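Long-range contacts in 70 kDa protein (Xanthomonas sp., PDB 4B2N), which oxidatively cleaves natural rubber as a processive dioxygenase that carries two covalently bound c-type hemes: residues A[64-68]-A[297-301]; A[301-307]-A[493-497]; A[428-433]-A[498-502]. All coordinates share one frame. Residue numbers count along the deposited sequence, not the author numbering.

Interaction 1 of 3, residues A[64-68]-A[297-301]; sequences NAYFV and KTRQF. With HEC (heme c), chain C.
The loop 64-68 has no regular secondary structure and runs largely extended through residues 65-68. It meets segment 297-301, whose residues 299-300 form a short strand. The two segments come nearest at Phe67 and Thr298, with CA atoms 5.0 Å apart.

Two polar bonds join the segments, and both end on loop carbonyls. Thr298 points its CA-to-CB bond toward the loop in a p rotamer, and its OG1 donates to Ala65 O at 2.7 Å. Arg299 starts sideways and curls back with chi1 to chi3 all m. This brings its NH1 2.6 Å from Tyr66 O, but the bond is bent and weak. Its stronger partner is Gly304, whose O accepts from NE.

Van der Waals packing fills the rest. Ala65 CB packs on Arg299 CG at 3.6 Å. Val68 CG2 lies 4.0 Å from Arg299 NH1, at the edge of the guanidinium. The t rotamer of Phe67 places CD1 3.7 Å from Thr298 O.

The other end of 297-301 binds heme c. Lys297 points away from the loop, and its NZ donates to heme O2A at 2.8 Å. Phe301 N donates to O1A of the same propionate, also at 2.8 Å. The contact thus packs a loop against the start of a two-stranded antiparallel hairpin; Lys297 and Phe301, which flank strand 299-300, bind one heme propionate.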
loop_
_atom_site.group_PDB
_atom_site.type_symbol
_atom_site.label_atom_id
_atom_site.label_comp_id
_atom_site.label_asym_id
_atom_site.label_seq_id
_atom_site.Cartn_x
_atom_site.Cartn_y
_atom_site.Cartn_z
ATOM N N ASN A 64 -13.960 13.591 8.152
ATOM C CA ASN A 64 -13.183 13.817 9.367
ATOM C C ASN A 64 -11.711 13.693 9.170
ATOM O O ASN A 64 -10.960 13.905 10.123
ATOM C CB ASN A 64 -13.675 12.954 10.526
ATOM C CG ASN A 64 -13.355 11.493 10.326
ATOM O OD1 ASN A 64 -12.553 11.136 9.496
ATOM N ND2 ASN A 64 -13.999 10.642 11.098
ATOM N N ALA A 65 -11.267 13.409 7.940
ATOM C CA ALA A 65 -9.823 13.272 7.725
ATOM C C ALA A 65 -9.397 14.365 6.760
ATOM O O ALA A 65 -9.577 14.227 5.523
ATOM C CB ALA A 65 -9.496 11.897 7.167
ATOM N N TYR A 66 -8.838 15.440 7.331
ATOM C CA TYR A 66 -8.614 16.609 6.544
ATOM C C TYR A 66 -7.303 16.546 5.841
ATOM O O TYR A 66 -6.329 16.027 6.394
ATOM C CB TYR A 66 -8.712 17.890 7.347
ATOM C CG TYR A 66 -10.073 18.110 7.974
ATOM C CD1 TYR A 66 -11.237 18.088 7.207
ATOM C CD2 TYR A 66 -10.206 18.321 9.334
ATOM C CE1 TYR A 66 -12.507 18.285 7.795
ATOM C CE2 TYR A 66 -11.478 18.503 9.920
ATOM C CZ TYR A 66 -12.613 18.517 9.129
ATOM O OH TYR A 66 -13.887 18.690 9.679
ATOM N N PHE A 67 -7.294 17.119 4.645
ATOM C CA PHE A 67 -6.102 17.372 3.879
ATOM C C PHE A 67 -5.246 18.421 4.571
ATOM O O PHE A 67 -5.777 19.380 5.082
ATOM C CB PHE A 67 -6.533 17.906 2.536
ATOM C CG PHE A 67 -5.449 17.991 1.518
ATOM C CD1 PHE A 67 -5.036 16.826 0.779
ATOM C CD2 PHE A 67 -4.812 19.184 1.305
ATOM C CE1 PHE A 67 -4.041 16.900 -0.195
ATOM C CE2 PHE A 67 -3.859 19.290 0.280
ATOM C CZ PHE A 67 -3.453 18.131 -0.462
ATOM N N VAL A 68 -3.916 18.270 4.554
ATOM C CA VAL A 68 -3.031 19.307 5.065
ATOM C C VAL A 68 -2.115 19.747 3.940
ATOM O O VAL A 68 -1.400 18.921 3.338
ATOM C CB VAL A 68 -2.141 18.843 6.262
ATOM C CG1 VAL A 68 -1.150 19.966 6.611
ATOM C CG2 VAL A 68 -3.027 18.552 7.437
ATOM N N LYS A 297 -8.199 10.419 -2.191
ATOM C CA LYS A 297 -7.881 10.179 -0.788
ATOM C C LYS A 297 -7.135 11.344 -0.207
ATOM O O LYS A 297 -5.999 11.635 -0.607
ATOM C CB LYS A 297 -7.106 8.855 -0.667
ATOM C CG LYS A 297 -7.998 7.704 -1.094
ATOM C CD LYS A 297 -7.254 6.365 -1.255
ATOM C CE LYS A 297 -7.166 5.671 0.123
ATOM N NZ LYS A 297 -6.472 4.316 -0.058
ATOM N N THR A 298 -7.762 12.030 0.736
ATOM C CA THR A 298 -7.101 13.130 1.476
ATOM C C THR A 298 -5.940 12.697 2.316
ATOM O O THR A 298 -5.012 13.532 2.554
ATOM C CB THR A 298 -8.135 13.868 2.380
ATOM O OG1 THR A 298 -8.654 12.903 3.323
ATOM C CG2 THR A 298 -9.299 14.470 1.528
ATOM N N ARG A 299 -5.867 11.395 2.670
ATOM C CA ARG A 299 -4.786 10.914 3.538
ATOM C C ARG A 299 -4.018 9.768 2.887
ATOM O O ARG A 299 -4.523 9.117 1.976
ATOM C CB ARG A 299 -5.326 10.365 4.889
ATOM C CG ARG A 299 -6.339 11.273 5.575
ATOM C CD ARG A 299 -5.757 12.627 5.963
ATOM N NE ARG A 299 -4.762 12.512 7.039
ATOM C CZ ARG A 299 -4.055 13.487 7.568
ATOM N NH1 ARG A 299 -4.163 14.735 7.126
ATOM N NH2 ARG A 299 -3.208 13.199 8.579
ATOM N N GLN A 300 -2.892 9.464 3.504
ATOM C CA GLN A 300 -2.072 8.289 3.167
ATOM C C GLN A 300 -2.269 7.242 4.296
ATOM O O GLN A 300 -2.454 7.595 5.458
ATOM C CB GLN A 300 -0.585 8.708 3.142
ATOM C CG GLN A 300 -0.329 9.939 2.293
ATOM C CD GLN A 300 0.162 9.586 0.900
ATOM O OE1 GLN A 300 0.752 10.412 0.209
ATOM N NE2 GLN A 300 -0.186 8.420 0.451
ATOM N N PHE A 301 -2.127 5.965 3.923
ATOM C CA PHE A 301 -1.984 4.865 4.797
ATOM C C PHE A 301 -3.334 4.436 5.316
ATOM O O PHE A 301 -4.330 5.213 5.295
ATOM C CB PHE A 301 -0.952 5.153 5.897
ATOM C CG PHE A 301 0.498 5.165 5.408
ATOM C CD1 PHE A 301 0.950 4.309 4.422
ATOM C CD2 PHE A 301 1.430 6.013 6.018
ATOM C CE1 PHE A 301 2.305 4.298 4.011
ATOM C CE2 PHE A 301 2.788 5.996 5.640
ATOM C CZ PHE A 301 3.239 5.133 4.621
HETATM FE FE HEC C . 3.659 1.278 -0.803
HETATM C CHA HEC C . 1.062 2.506 1.179
HETATM C CHB HEC C . 3.794 4.334 -2.534
HETATM C CHC HEC C . 6.706 0.408 -2.342
HETATM C CHD HEC C . 3.192 -1.838 0.378
HETATM N NA HEC C . 2.734 2.987 -0.705
HETATM C C1A HEC C . 1.565 3.284 0.058
HETATM C C2A HEC C . 0.923 4.531 -0.330
HETATM C C3A HEC C . 1.688 5.095 -1.392
HETATM C C4A HEC C . 2.762 4.119 -1.609
HETATM C CMA HEC C . 1.388 6.362 -2.169
HETATM C CAA HEC C . -0.353 5.193 0.252
HETATM C CBA HEC C . -1.537 4.461 -0.384
HETATM C CGA HEC C . -2.867 4.872 0.222
HETATM O O1A HEC C . -3.032 4.970 1.487
HETATM O O2A HEC C . -3.766 5.014 -0.611
HETATM N NB HEC C . 4.982 2.225 -2.043
HETATM C C1B HEC C . 4.854 3.376 -2.713
HETATM C C2B HEC C . 5.958 3.730 -3.593
HETATM C C3B HEC C . 6.809 2.605 -3.522
HETATM C C4B HEC C . 6.104 1.709 -2.612
HETATM C CMB HEC C . 6.012 5.013 -4.320
HETATM C CAB HEC C . 8.155 2.370 -4.154
HETATM C CBB HEC C . 9.175 3.267 -3.736
HETATM N NC HEC C . 4.783 -0.340 -1.023
HETATM C C1C HEC C . 5.999 -0.621 -1.619
HETATM C C2C HEC C . 6.393 -2.049 -1.523
HETATM C C3C HEC C . 5.343 -2.671 -0.686
HETATM C C4C HEC C . 4.395 -1.598 -0.398
HETATM C CMC HEC C . 7.677 -2.617 -2.116
HETATM C CAC HEC C . 5.235 -4.087 -0.209
HETATM C CBC HEC C . 6.405 -4.717 0.228
HETATM N ND HEC C . 2.360 0.501 0.560
HETATM C C1D HEC C . 2.331 -0.784 0.910
HETATM C C2D HEC C . 1.315 -1.097 1.862
HETATM C C3D HEC C . 0.708 0.174 2.101
HETATM C C4D HEC C . 1.447 1.107 1.258
HETATM C CMD HEC C . 0.921 -2.385 2.492
HETATM C CAD HEC C . -0.344 0.418 3.125
HETATM C CBD HEC C . 0.568 0.488 4.412
HETATM C CGD HEC C . -0.303 0.614 5.639
HETATM O O1D HEC C . -0.510 -0.378 6.383
HETATM O O2D HEC C . -0.877 1.743 5.802
#

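Interaction 2 of 3, residues A[301-307]-A[493-497]; sequences FWDGSLS and NIWEE. With HEC (heme c), chain C.
The most distinctive feature is Ser305 CB set over the face of the Trp495 indole. This CH-pi contact runs 3.4 Å from Ser305 CB to the centroid of the five-membered ring, 24° off the normal. Trp495 has a t chi1, which carries its ring back over segment 301-307.

The first segment folds as a type I beta turn from Phe301 to Gly304, closed by Gly304 N to Phe301 O at 2.9 Å. Gly304 has positive phi, and strand 306-307 follows. Asp303 OD1 accepts from Ser305 N at 3.1 Å, an Asx turn, and from Ser305 OG at 2.9 Å. Asp303 OD2 lies 3.6 Å from Trp495 CZ2 at the indole edge and forms a salt bridge with Arg432.

Segment 493-497 is irregular. The closest CA atoms are those of Ser305 and Glu496, 4.8 Å apart. There Glu496 N donates almost straight to Ser305 O at 2.9 Å. A water links Ser307 N (2.9 Å) to Asn493 OD1 (2.6 Å). Asn493 ND2 is hydrogen-bonded to Trp450 O.

Leu306 CD1 packs on Trp495 CZ3 at 3.8 Å, and Phe301 CD2 on Trp495 CH2 at 3.6 Å. The Phe301 ring and the six-membered ring of Trp495 are inclined by 30° but slid apart, with centroids 5.6 Å apart.

Phe301 N donates to heme O1A at 2.8 Å and Trp302 N to O2D at 2.9 Å. Successive backbone amides at the tip of a beta hairpin thus hold both propionates of one heme c.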
loop_
_atom_site.group_PDB
_atom_site.type_symbol
_atom_site.label_atom_id
_atom_site.label_comp_id
_atom_site.label_asym_id
_atom_site.label_seq_id
_atom_site.Cartn_x
_atom_site.Cartn_y
_atom_site.Cartn_z
ATOM N N PHE A 301 -2.127 5.965 3.923
ATOM C CA PHE A 301 -1.984 4.865 4.797
ATOM C C PHE A 301 -3.334 4.436 5.316
ATOM O O PHE A 301 -4.330 5.213 5.295
ATOM C CB PHE A 301 -0.952 5.153 5.897
ATOM C CG PHE A 301 0.498 5.165 5.408
ATOM C CD1 PHE A 301 0.950 4.309 4.422
ATOM C CD2 PHE A 301 1.430 6.013 6.018
ATOM C CE1 PHE A 301 2.305 4.298 4.011
ATOM C CE2 PHE A 301 2.788 5.996 5.640
ATOM C CZ PHE A 301 3.239 5.133 4.621
ATOM N N TRP A 302 -3.394 3.173 5.732
ATOM C CA TRP A 302 -4.671 2.594 6.160
ATOM C C TRP A 302 -5.292 3.283 7.333
ATOM O O TRP A 302 -6.505 3.216 7.489
ATOM C CB TRP A 302 -4.479 1.111 6.530
ATOM C CG TRP A 302 -4.543 0.280 5.296
ATOM C CD1 TRP A 302 -3.523 -0.439 4.652
ATOM C CD2 TRP A 302 -5.748 0.031 4.538
ATOM N NE1 TRP A 302 -4.023 -1.098 3.574
ATOM C CE2 TRP A 302 -5.378 -0.878 3.468
ATOM C CE3 TRP A 302 -7.123 0.399 4.711
ATOM C CZ2 TRP A 302 -6.309 -1.321 2.543
ATOM C CZ3 TRP A 302 -8.062 -0.069 3.781
ATOM C CH2 TRP A 302 -7.679 -0.935 2.729
ATOM N N ASP A 303 -4.469 3.935 8.138
ATOM C CA ASP A 303 -4.946 4.689 9.315
ATOM C C ASP A 303 -5.193 6.181 8.990
ATOM O O ASP A 303 -5.578 6.952 9.881
ATOM C CB ASP A 303 -3.926 4.605 10.482
ATOM C CG ASP A 303 -2.472 4.866 10.022
ATOM O OD1 ASP A 303 -2.244 5.369 8.901
ATOM O OD2 ASP A 303 -1.537 4.605 10.817
ATOM N N GLY A 304 -4.988 6.578 7.751
ATOM C CA GLY A 304 -5.207 7.983 7.395
ATOM C C GLY A 304 -4.239 8.879 8.162
ATOM O O GLY A 304 -4.537 10.019 8.437
ATOM N N SER A 305 -3.092 8.344 8.531
ATOM C CA SER A 305 -2.176 9.073 9.442
ATOM C C SER A 305 -1.543 10.377 8.869
ATOM O O SER A 305 -1.196 11.294 9.651
ATOM C CB SER A 305 -1.059 8.138 9.829
ATOM O OG SER A 305 -0.400 7.656 8.691
ATOM N N LEU A 306 -1.312 10.426 7.565
ATOM C CA LEU A 306 -0.627 11.561 6.939
ATOM C C LEU A 306 -1.364 12.208 5.823
ATOM O O LEU A 306 -2.094 11.541 5.122
ATOM C CB LEU A 306 0.738 11.102 6.390
ATOM C CG LEU A 306 1.686 10.446 7.401
ATOM C CD1 LEU A 306 2.809 9.722 6.721
ATOM C CD2 LEU A 306 2.255 11.493 8.357
ATOM N N SER A 307 -1.136 13.511 5.598
ATOM C CA SER A 307 -1.712 14.230 4.441
ATOM C C SER A 307 -1.299 13.645 3.125
ATOM O O SER A 307 -0.107 13.345 2.924
ATOM C CB SER A 307 -1.219 15.678 4.419
ATOM O OG SER A 307 -1.829 16.364 3.320
ATOM N N ASN A 493 3.711 17.936 8.844
ATOM C CA ASN A 493 3.328 16.595 8.313
ATOM C C ASN A 493 3.339 15.580 9.421
ATOM O O ASN A 493 4.069 14.573 9.432
ATOM C CB ASN A 493 4.210 16.144 7.126
ATOM C CG ASN A 493 3.724 14.840 6.499
ATOM O OD1 ASN A 493 2.498 14.622 6.310
ATOM N ND2 ASN A 493 4.667 13.910 6.257
ATOM N N ILE A 494 2.454 15.846 10.357
ATOM C CA ILE A 494 2.330 15.150 11.620
ATOM C C ILE A 494 1.764 13.759 11.369
ATOM O O ILE A 494 0.756 13.628 10.652
ATOM C CB ILE A 494 1.228 15.892 12.468
ATOM C CG1 ILE A 494 1.742 17.248 12.884
ATOM C CG2 ILE A 494 0.894 15.077 13.711
ATOM C CD1 ILE A 494 3.123 17.158 13.516
ATOM N N TRP A 495 2.319 12.735 12.022
ATOM C CA TRP A 495 1.677 11.412 12.021
ATOM C C TRP A 495 0.511 11.460 13.013
ATOM O O TRP A 495 0.765 11.470 14.208
ATOM C CB TRP A 495 2.665 10.361 12.493
ATOM C CG TRP A 495 2.117 8.965 12.206
ATOM C CD1 TRP A 495 1.014 8.311 12.812
ATOM C CD2 TRP A 495 2.554 8.065 11.132
ATOM N NE1 TRP A 495 0.781 7.099 12.199
ATOM C CE2 TRP A 495 1.657 6.896 11.175
ATOM C CE3 TRP A 495 3.566 8.111 10.149
ATOM C CZ2 TRP A 495 1.805 5.841 10.310
ATOM C CZ3 TRP A 495 3.679 7.035 9.249
ATOM C CH2 TRP A 495 2.845 5.913 9.351
ATOM N N GLU A 496 -0.737 11.523 12.555
ATOM C CA GLU A 496 -1.880 11.622 13.490
ATOM C C GLU A 496 -1.990 10.458 14.455
ATOM O O GLU A 496 -1.668 9.319 14.121
ATOM C CB GLU A 496 -3.223 11.724 12.749
ATOM C CG GLU A 496 -3.366 13.068 12.066
ATOM C CD GLU A 496 -3.457 14.268 13.039
ATOM O OE1 GLU A 496 -4.120 14.171 14.090
ATOM O OE2 GLU A 496 -2.932 15.355 12.702
ATOM N N GLU A 497 -2.437 10.738 15.661
ATOM C CA GLU A 497 -2.655 9.649 16.576
ATOM C C GLU A 497 -3.713 8.686 15.946
ATOM O O GLU A 497 -4.739 9.141 15.495
ATOM C CB GLU A 497 -3.154 10.218 17.898
ATOM C CG GLU A 497 -3.413 9.106 18.859
ATOM C CD GLU A 497 -3.610 9.593 20.255
ATOM O OE1 GLU A 497 -3.706 10.822 20.429
ATOM O OE2 GLU A 497 -3.589 8.722 21.156
HETATM FE FE HEC C . 3.659 1.278 -0.803
HETATM C CHA HEC C . 1.062 2.506 1.179
HETATM C CHB HEC C . 3.794 4.334 -2.534
HETATM C CHC HEC C . 6.706 0.408 -2.342
HETATM C CHD HEC C . 3.192 -1.838 0.378
HETATM N NA HEC C . 2.734 2.987 -0.705
HETATM C C1A HEC C . 1.565 3.284 0.058
HETATM C C2A HEC C . 0.923 4.531 -0.330
HETATM C C3A HEC C . 1.688 5.095 -1.392
HETATM C C4A HEC C . 2.762 4.119 -1.609
HETATM C CMA HEC C . 1.388 6.362 -2.169
HETATM C CAA HEC C . -0.353 5.193 0.252
HETATM C CBA HEC C . -1.537 4.461 -0.384
HETATM C CGA HEC C . -2.867 4.872 0.222
HETATM O O1A HEC C . -3.032 4.970 1.487
HETATM O O2A HEC C . -3.766 5.014 -0.611
HETATM N NB HEC C . 4.982 2.225 -2.043
HETATM C C1B HEC C . 4.854 3.376 -2.713
HETATM C C2B HEC C . 5.958 3.730 -3.593
HETATM C C3B HEC C . 6.809 2.605 -3.522
HETATM C C4B HEC C . 6.104 1.709 -2.612
HETATM C CMB HEC C . 6.012 5.013 -4.320
HETATM C CAB HEC C . 8.155 2.370 -4.154
HETATM C CBB HEC C . 9.175 3.267 -3.736
HETATM N NC HEC C . 4.783 -0.340 -1.023
HETATM C C1C HEC C . 5.999 -0.621 -1.619
HETATM C C2C HEC C . 6.393 -2.049 -1.523
HETATM C C3C HEC C . 5.343 -2.671 -0.686
HETATM C C4C HEC C . 4.395 -1.598 -0.398
HETATM C CMC HEC C . 7.677 -2.617 -2.116
HETATM C CAC HEC C . 5.235 -4.087 -0.209
HETATM C CBC HEC C . 6.405 -4.717 0.228
HETATM N ND HEC C . 2.360 0.501 0.560
HETATM C C1D HEC C . 2.331 -0.784 0.910
HETATM C C2D HEC C . 1.315 -1.097 1.862
HETATM C C3D HEC C . 0.708 0.174 2.101
HETATM C C4D HEC C . 1.447 1.107 1.258
HETATM C CMD HEC C . 0.921 -2.385 2.492
HETATM C CAD HEC C . -0.344 0.418 3.125
HETATM C CBD HEC C . 0.568 0.488 4.412
HETATM C CGD HEC C . -0.303 0.614 5.639
HETATM O O1D HEC C . -0.510 -0.378 6.383
HETATM O O2D HEC C . -0.877 1.743 5.802
HETATM O O HOH W 1 0.225 15.206 7.467
#

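Interaction 3 of 3, residues A[428-433]-A[498-502]; sequences TDPRRM and PTGYI. With HEC (heme c), chain D.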
loop_
_atom_site.group_PDB
_atom_site.type_symbol
_atom_site.label_atom_id
_atom_site.label_comp_id
_atom_site.label_asym_id
_atom_site.label_seq_id
_atom_site.Cartn_x
_atom_site.Cartn_y
_atom_site.Cartn_z
ATOM N N THR A 428 -12.523 -3.991 12.407
ATOM C CA THR A 428 -11.715 -4.956 11.647
ATOM C C THR A 428 -10.452 -5.202 12.440
ATOM O O THR A 428 -10.218 -4.570 13.498
ATOM C CB THR A 428 -11.325 -4.372 10.296
ATOM O OG1 THR A 428 -10.996 -2.996 10.503
ATOM C CG2 THR A 428 -12.501 -4.488 9.313
ATOM N N ASP A 429 -9.600 -6.092 11.946
ATOM C CA ASP A 429 -8.419 -6.483 12.722
ATOM C C ASP A 429 -7.689 -5.262 13.232
ATOM O O ASP A 429 -7.268 -4.381 12.432
ATOM C CB ASP A 429 -7.474 -7.360 11.915
ATOM C CG ASP A 429 -6.443 -8.005 12.783
ATOM O OD1 ASP A 429 -5.577 -7.283 13.319
ATOM O OD2 ASP A 429 -6.527 -9.226 12.983
ATOM N N PRO A 430 -7.507 -5.194 14.540
ATOM C CA PRO A 430 -6.936 -3.951 15.083
ATOM C C PRO A 430 -5.424 -3.890 15.149
ATOM O O PRO A 430 -4.925 -2.893 15.637
ATOM C CB PRO A 430 -7.436 -3.947 16.517
ATOM C CG PRO A 430 -7.483 -5.413 16.863
ATOM C CD PRO A 430 -7.929 -6.135 15.614
ATOM N N ARG A 431 -4.669 -4.894 14.695
ATOM C CA ARG A 431 -3.220 -4.862 14.985
ATOM C C ARG A 431 -2.594 -3.679 14.259
ATOM O O ARG A 431 -1.681 -3.032 14.801
ATOM C CB ARG A 431 -2.440 -6.094 14.516
ATOM C CG ARG A 431 -2.874 -7.427 15.123
ATOM C CD ARG A 431 -2.802 -7.335 16.657
ATOM N NE ARG A 431 -3.040 -8.653 17.249
ATOM C CZ ARG A 431 -2.870 -8.966 18.533
ATOM N NH1 ARG A 431 -2.431 -8.052 19.393
ATOM N NH2 ARG A 431 -3.127 -10.223 18.940
ATOM N N ARG A 432 -3.058 -3.419 13.029
ATOM C CA ARG A 432 -2.413 -2.395 12.229
ATOM C C ARG A 432 -2.590 -0.994 12.891
ATOM O O ARG A 432 -1.707 -0.175 12.870
ATOM C CB ARG A 432 -3.055 -2.364 10.823
ATOM C CG ARG A 432 -2.757 -1.097 9.979
ATOM C CD ARG A 432 -1.225 -0.932 9.778
ATOM N NE ARG A 432 -0.996 0.245 8.954
ATOM C CZ ARG A 432 -1.028 1.496 9.423
ATOM N NH1 ARG A 432 -1.140 1.715 10.747
ATOM N NH2 ARG A 432 -0.872 2.534 8.595
ATOM N N MET A 433 -3.760 -0.715 13.452
ATOM C CA MET A 433 -3.967 0.606 14.004
ATOM C C MET A 433 -3.076 0.941 15.234
ATOM O O MET A 433 -2.984 2.116 15.634
ATOM C CB MET A 433 -5.460 0.893 14.256
ATOM C CG MET A 433 -5.983 0.292 15.523
ATOM S SD MET A 433 -7.398 1.355 15.661
ATOM C CE MET A 433 -6.736 2.809 16.470
ATOM N N PRO A 498 -3.451 7.358 15.930
ATOM C CA PRO A 498 -4.478 6.535 15.285
ATOM C C PRO A 498 -5.785 6.414 16.022
ATOM O O PRO A 498 -5.768 6.293 17.233
ATOM C CB PRO A 498 -3.846 5.168 15.165
ATOM C CG PRO A 498 -2.622 5.146 16.000
ATOM C CD PRO A 498 -2.280 6.581 16.346
ATOM N N THR A 499 -6.875 6.371 15.272
ATOM C CA THR A 499 -8.211 6.192 15.845
ATOM C C THR A 499 -9.009 5.087 15.125
ATOM O O THR A 499 -9.994 4.562 15.666
ATOM C CB THR A 499 -9.024 7.497 15.721
ATOM O OG1 THR A 499 -9.073 7.854 14.352
ATOM C CG2 THR A 499 -8.331 8.632 16.458
ATOM N N GLY A 500 -8.610 4.755 13.907
ATOM C CA GLY A 500 -9.298 3.726 13.143
ATOM C C GLY A 500 -8.716 3.559 11.756
ATOM O O GLY A 500 -7.496 3.747 11.532
ATOM N N TYR A 501 -9.573 3.183 10.814
ATOM C CA TYR A 501 -9.117 2.919 9.459
ATOM C C TYR A 501 -9.891 3.805 8.471
ATOM O O TYR A 501 -11.106 4.112 8.681
ATOM C CB TYR A 501 -9.277 1.418 9.124
ATOM C CG TYR A 501 -8.480 0.514 10.001
ATOM C CD1 TYR A 501 -7.084 0.567 10.019
ATOM C CD2 TYR A 501 -9.133 -0.471 10.780
ATOM C CE1 TYR A 501 -6.351 -0.287 10.856
ATOM C CE2 TYR A 501 -8.428 -1.332 11.594
ATOM C CZ TYR A 501 -7.023 -1.236 11.622
ATOM O OH TYR A 501 -6.328 -2.090 12.437
ATOM N N ILE A 502 -9.218 4.211 7.386
ATOM C CA ILE A 502 -9.858 4.956 6.306
ATOM C C ILE A 502 -10.928 4.038 5.630
ATOM O O ILE A 502 -10.692 2.813 5.485
ATOM C CB ILE A 502 -8.777 5.402 5.298
ATOM C CG1 ILE A 502 -9.343 6.320 4.232
ATOM C CG2 ILE A 502 -8.169 4.195 4.607
ATOM C CD1 ILE A 502 -9.816 7.638 4.820
HETATM FE FE HEC D . -17.187 -0.134 4.080
HETATM C CHA HEC D . -13.986 -1.414 3.846
HETATM C CHB HEC D . -18.037 -1.454 0.878
HETATM C CHC HEC D . -20.482 0.670 4.498
HETATM C CHD HEC D . -16.175 2.014 6.533
HETATM N NA HEC D . -16.175 -1.106 2.622
HETATM C C1A HEC D . -14.895 -1.698 2.760
HETATM C C2A HEC D . -14.553 -2.511 1.596
HETATM C C3A HEC D . -15.740 -2.510 0.722
HETATM C C4A HEC D . -16.725 -1.708 1.416
HETATM C CMA HEC D . -15.850 -3.202 -0.619
HETATM C CAA HEC D . -13.204 -3.145 1.262
HETATM C CBA HEC D . -12.441 -1.927 0.623
HETATM C CGA HEC D . -10.955 -2.265 0.421
HETATM O O1A HEC D . -10.549 -3.352 0.909
HETATM O O2A HEC D . -10.133 -1.536 -0.244
HETATM N NB HEC D . -18.950 -0.386 2.859
HETATM C C1B HEC D . -19.144 -0.899 1.645
HETATM C C2B HEC D . -20.522 -0.877 1.142
HETATM C C3B HEC D . -21.255 -0.252 2.259
HETATM C C4B HEC D . -20.205 0.003 3.232
HETATM C CMB HEC D . -21.006 -1.378 -0.199
HETATM C CAB HEC D . -22.739 0.016 2.389
HETATM C CBB HEC D . -23.518 -1.142 2.471
HETATM N NC HEC D . -18.123 1.180 5.162
HETATM C C1C HEC D . -19.527 1.300 5.362
HETATM C C2C HEC D . -19.921 2.153 6.477
HETATM C C3C HEC D . -18.664 2.551 7.060
HETATM C C4C HEC D . -17.589 1.863 6.292
HETATM C CMC HEC D . -21.324 2.535 6.923
HETATM C CAC HEC D . -18.536 3.434 8.265
HETATM C CBC HEC D . -19.158 3.234 9.443
HETATM N ND HEC D . -15.447 0.281 4.935
HETATM C C1D HEC D . -15.182 1.098 5.948
HETATM C C2D HEC D . -13.821 1.134 6.465
HETATM C C3D HEC D . -13.164 0.110 5.687
HETATM C C4D HEC D . -14.238 -0.358 4.816
HETATM C CMD HEC D . -13.245 1.995 7.561
HETATM C CAD HEC D . -11.717 -0.317 5.774
HETATM C CBD HEC D . -11.728 -1.558 6.679
HETATM C CGD HEC D . -10.355 -2.162 6.852
HETATM O O1D HEC D . -9.869 -2.370 7.971
HETATM O O2D HEC D . -9.761 -2.385 5.818
#
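Thr428 opens the first segment at the heme. Its OG1 donates to O1D of the chain D heme c at 2.8 Å and also lies 3.2 Å from Tyr501 CD2. Asp429 follows, and its carbonyl receives the phenol of Tyr501: OH donates to Asp429 O over a very short 2.5 Å. The Asp429 side chain serves its own loop. OD1 accepts from Arg431 N at 2.9 Å, an Asx turn, while OD2 accepts from the backbone of Asp637. Pro430 borders the ring edge, with its CA 3.3 Å from Tyr501 OH.

Tyr501 is central to this contact. It sits on strand 500-502, which pairs antiparallel with strand 420-422, and its ring stacks on His517, which is hydrogen-bonded to this heme. Its carbonyl is also close to the porphyrin, with Tyr501 O 3.2 Å from heme CMD. The contact therefore forms part of the second heme c pocket.

Arg432 brings its CB 3.7 Å from Tyr501 OH, but the end of its side chain leads away. There NE binds a propionate of the other heme, and NH1 forms a salt bridge with Asp303.

Met433 ends the segment. Its N donates to Tyr501 OH at 3.1 Å, so the phenol oxygen both gives and accepts. Met433 CB touches Tyr501 CE1 at 3.7 Å. Its SD lies 5.2 Å from the ring centroid, an oblique Met-aromatic contact. The methyl continues to the strand entry, with Met433 CE 3.5 Å from Thr499 C and 4.0 Å from Pro498 CB.

Overall arrangement
The contacts cluster beside and between two hemes; FE of HEC (chain C) and FE of HEC (chain D) are 21.5 Å apart. Interactions 1 and 2 have centres about 7 Å apart. They share Phe301 and the hairpin of strands 299-300 and 306-307, and Val68 O meets Ser307 OG at 2.6 Å. Both touch the chain C heme. Interaction 3, centred about 12 Å from interaction 2, reaches both hemes: Thr428 OG1 binds the chain D heme and Arg432 NE the chain C heme. Two bonds join interactions 2 and 3: Trp302 O to Ile502 N at 2.9 Å, and the Asp303 OD2 to Arg432 NH1 salt bridge at 2.9 Å. Trp302 belongs to both heme pockets.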